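Side-chain contact in tRNA (guanine(26)-N(2))-dimethyltransferase (Pyrococcus horikoshii, PDB 2DUL), which dimethylates guanine 26 of a number of tRNAs, taking both methyl groups from S-adenosyl-L-methionine: residues V195-L200 with I218-K223. Numbering follows the deposited sequence.
Sequences VGTRIL and ILAYYK
Thr197 is the one residue of the helix segment 195-200 that meets the strand segment 218-223, and its two branches split the work. A chi1 of -64° sets OG1 beside the backbone N and leaves CG2 anti to it, where CG2 meets the methyl of Ala220 at 3.9 Å from CG2 to CB, with the Tyr221 backbone beside it. The hydroxyl OG1 lies 3.9 Å from CB of Tyr222; the side chains of Thr197 and Tyr222 cross at about a right angle. Small residues suit both places: alanine is consistent with the close approach, 8.2 Å between the axes of the short segments 195-200 and 219-223, and threonine's hydroxyl can bond within its own helix, to the carbonyl O of His193. OG1 remains 4.1 Å from O of Tyr221, too long to tie helix to strand. This compact patch is buried, yet loosens quickly around it: Leu200 CD1 stops 6.6 Å from Tyr221 O, while Tyr221 leaves the strand on the far side, touching helices 33-46 and 302-314. The Tyr222 ring leads away from 195-200 but stacks on His193, earlier in the same helix. A glycine in place of Thr197 would probably leave the Ala220 methyl without its partner and open a gap beside the strand. The two segments, 141° apart in direction, thus meet by van der Waals contact alone, the one nearby hydroxyl satisfied inside the helix.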
ATOM      1  N   VAL A 195       7.953  -5.732   8.072  1.00 17.04           N
ATOM      2  CA  VAL A 195       7.851  -4.863   9.248  1.00 17.50           C
ATOM      3  C   VAL A 195       7.552  -3.432   8.800  1.00 17.52           C
ATOM      4  O   VAL A 195       6.700  -2.748   9.383  1.00 15.84           O
ATOM      5  CB  VAL A 195       9.148  -4.903  10.092  1.00 15.61           C
ATOM      6  CG1 VAL A 195       9.090  -3.862  11.210  1.00 15.31           C
ATOM      7  CG2 VAL A 195       9.324  -6.292  10.691  1.00 17.62           C
ATOM      8  N   GLY A 196       8.241  -2.988   7.751  1.00 17.38           N
ATOM      9  CA  GLY A 196       8.009  -1.652   7.230  1.00 17.20           C
ATOM     10  C   GLY A 196       6.569  -1.504   6.768  1.00 17.68           C
ATOM     11  O   GLY A 196       5.939  -0.457   6.970  1.00 16.25           O
ATOM     12  N   THR A 197       6.043  -2.559   6.151  1.00 16.20           N
ATOM     13  CA  THR A 197       4.672  -2.549   5.662  1.00 15.40           C
ATOM     14  C   THR A 197       3.704  -2.490   6.849  1.00 16.88           C
ATOM     15  O   THR A 197       2.708  -1.769   6.808  1.00 15.87           O
ATOM     16  CB  THR A 197       4.371  -3.808   4.803  1.00 16.89           C
ATOM     17  OG1 THR A 197       5.189  -3.789   3.626  1.00 16.96           O
ATOM     18  CG2 THR A 197       2.918  -3.840   4.380  1.00 17.20           C
ATOM     19  N   ARG A 198       4.007  -3.236   7.908  1.00 14.28           N
ATOM     20  CA  ARG A 198       3.154  -3.239   9.094  1.00 14.45           C
ATOM     21  C   ARG A 198       3.279  -1.932   9.868  1.00 15.22           C
ATOM     22  O   ARG A 198       2.341  -1.524  10.548  1.00 15.15           O
ATOM     23  CB  ARG A 198       3.485  -4.436   9.992  1.00 14.18           C
ATOM     24  CG  ARG A 198       2.973  -5.743   9.416  1.00 14.76           C
ATOM     25  CD  ARG A 198       3.352  -6.952  10.251  1.00 13.44           C
ATOM     26  NE  ARG A 198       2.874  -8.169   9.597  1.00 15.27           N
ATOM     27  CZ  ARG A 198       1.618  -8.603   9.639  1.00 15.87           C
ATOM     28  NH1 ARG A 198       1.285  -9.714   8.995  1.00 12.77           N
ATOM     29  NH2 ARG A 198       0.699  -7.943  10.342  1.00 14.23           N
ATOM     30  N   ILE A 199       4.435  -1.275   9.767  1.00 13.04           N
ATOM     31  CA  ILE A 199       4.627   0.015  10.425  1.00 14.25           C
ATOM     32  C   ILE A 199       3.731   1.036   9.718  1.00 15.35           C
ATOM     33  O   ILE A 199       3.072   1.853  10.362  1.00 15.35           O
ATOM     34  CB  ILE A 199       6.109   0.496  10.359  1.00 14.32           C
ATOM     35  CG1 ILE A 199       6.955  -0.296  11.363  1.00 14.42           C
ATOM     36  CG2 ILE A 199       6.194   1.995  10.695  1.00 13.62           C
ATOM     37  CD1 ILE A 199       8.457  -0.062  11.235  1.00 17.20           C
ATOM     38  N   LEU A 200       3.689   0.971   8.391  1.00 14.55           N
ATOM     39  CA  LEU A 200       2.859   1.890   7.614  1.00 16.34           C
ATOM     40  C   LEU A 200       1.383   1.712   7.976  1.00 17.24           C
ATOM     41  O   LEU A 200       0.670   2.683   8.217  1.00 17.15           O
ATOM     42  CB  LEU A 200       3.033   1.629   6.117  1.00 19.60           C
ATOM     43  CG  LEU A 200       2.941   2.798   5.128  1.00 25.87           C
ATOM     44  CD1 LEU A 200       2.580   2.242   3.754  1.00 24.92           C
ATOM     45  CD2 LEU A 200       1.919   3.818   5.574  1.00 27.92           C
ATOM     46  N   ILE A 218      -7.441  -3.746   3.396  1.00 18.37           N
ATOM     47  CA  ILE A 218      -7.965  -4.359   2.189  1.00 19.07           C
ATOM     48  C   ILE A 218      -6.809  -5.111   1.537  1.00 18.93           C
ATOM     49  O   ILE A 218      -6.923  -6.287   1.188  1.00 20.06           O
ATOM     50  CB  ILE A 218      -8.488  -3.295   1.209  1.00 19.80           C
ATOM     51  CG1 ILE A 218      -9.686  -2.565   1.831  1.00 20.19           C
ATOM     52  CG2 ILE A 218      -8.870  -3.947  -0.114  1.00 21.31           C
ATOM     53  CD1 ILE A 218     -10.095  -1.306   1.083  1.00 19.10           C
ATOM     54  N   LEU A 219      -5.687  -4.417   1.398  1.00 18.59           N
ATOM     55  CA  LEU A 219      -4.497  -4.990   0.790  1.00 19.37           C
ATOM     56  C   LEU A 219      -3.293  -4.118   1.094  1.00 18.85           C
ATOM     57  O   LEU A 219      -3.328  -2.911   0.880  1.00 17.69           O
ATOM     58  CB  LEU A 219      -4.672  -5.086  -0.728  1.00 20.58           C
ATOM     59  CG  LEU A 219      -3.411  -5.423  -1.537  1.00 19.36           C
ATOM     60  CD1 LEU A 219      -2.922  -6.815  -1.167  1.00 20.18           C
ATOM     61  CD2 LEU A 219      -3.718  -5.339  -3.023  1.00 21.15           C
ATOM     62  N   ALA A 220      -2.235  -4.733   1.609  1.00 19.09           N
ATOM     63  CA  ALA A 220      -1.007  -4.005   1.909  1.00 19.75           C
ATOM     64  C   ALA A 220       0.120  -4.907   1.447  1.00 21.12           C
ATOM     65  O   ALA A 220       0.123  -6.105   1.736  1.00 22.10           O
ATOM     66  CB  ALA A 220      -0.895  -3.723   3.394  1.00 18.22           C
ATOM     67  N   TYR A 221       1.079  -4.336   0.728  1.00 21.16           N
ATOM     68  CA  TYR A 221       2.172  -5.135   0.212  1.00 20.83           C
ATOM     69  C   TYR A 221       3.429  -4.318  -0.043  1.00 22.40           C
ATOM     70  O   TYR A 221       3.414  -3.090   0.023  1.00 21.90           O
ATOM     71  CB  TYR A 221       1.721  -5.817  -1.087  1.00 22.30           C
ATOM     72  CG  TYR A 221       1.429  -4.864  -2.228  1.00 23.71           C
ATOM     73  CD1 TYR A 221       2.441  -4.463  -3.102  1.00 23.70           C
ATOM     74  CD2 TYR A 221       0.145  -4.356  -2.435  1.00 24.83           C
ATOM     75  CE1 TYR A 221       2.185  -3.583  -4.152  1.00 24.84           C
ATOM     76  CE2 TYR A 221      -0.124  -3.468  -3.485  1.00 25.89           C
ATOM     77  CZ  TYR A 221       0.906  -3.090  -4.339  1.00 26.51           C
ATOM     78  OH  TYR A 221       0.660  -2.219  -5.378  1.00 26.32           O
ATOM     79  N   TYR A 222       4.516  -5.027  -0.324  1.00 22.05           N
ATOM     80  CA  TYR A 222       5.801  -4.413  -0.624  1.00 22.76           C
ATOM     81  C   TYR A 222       6.167  -4.806  -2.051  1.00 24.35           C
ATOM     82  O   TYR A 222       5.919  -5.937  -2.469  1.00 22.23           O
ATOM     83  CB  TYR A 222       6.882  -4.932   0.325  1.00 23.72           C
ATOM     84  CG  TYR A 222       8.277  -4.540  -0.099  1.00 24.91           C
ATOM     85  CD1 TYR A 222       8.781  -3.273   0.183  1.00 25.96           C
ATOM     86  CD2 TYR A 222       9.071  -5.417  -0.840  1.00 27.33           C
ATOM     87  CE1 TYR A 222      10.038  -2.883  -0.265  1.00 28.87           C
ATOM     88  CE2 TYR A 222      10.329  -5.037  -1.296  1.00 28.32           C
ATOM     89  CZ  TYR A 222      10.806  -3.770  -1.006  1.00 28.20           C
ATOM     90  OH  TYR A 222      12.041  -3.379  -1.463  1.00 30.22           O
ATOM     91  N   LYS A 223       6.757  -3.875  -2.794  1.00 24.43           N
ATOM     92  CA  LYS A 223       7.161  -4.157  -4.165  1.00 27.12           C
ATOM     93  C   LYS A 223       8.210  -3.174  -4.659  1.00 27.08           C
ATOM     94  O   LYS A 223       7.991  -1.964  -4.669  1.00 25.41           O
ATOM     95  CB  LYS A 223       5.953  -4.110  -5.105  1.00 28.45           C
ATOM     96  CG  LYS A 223       6.256  -4.537  -6.543  1.00 31.26           C
ATOM     97  CD  LYS A 223       6.544  -6.029  -6.623  1.00 32.86           C
ATOM     98  CE  LYS A 223       6.634  -6.511  -8.067  1.00 35.24           C
ATOM     99  NZ  LYS A 223       7.843  -5.994  -8.761  1.00 34.71           N
TER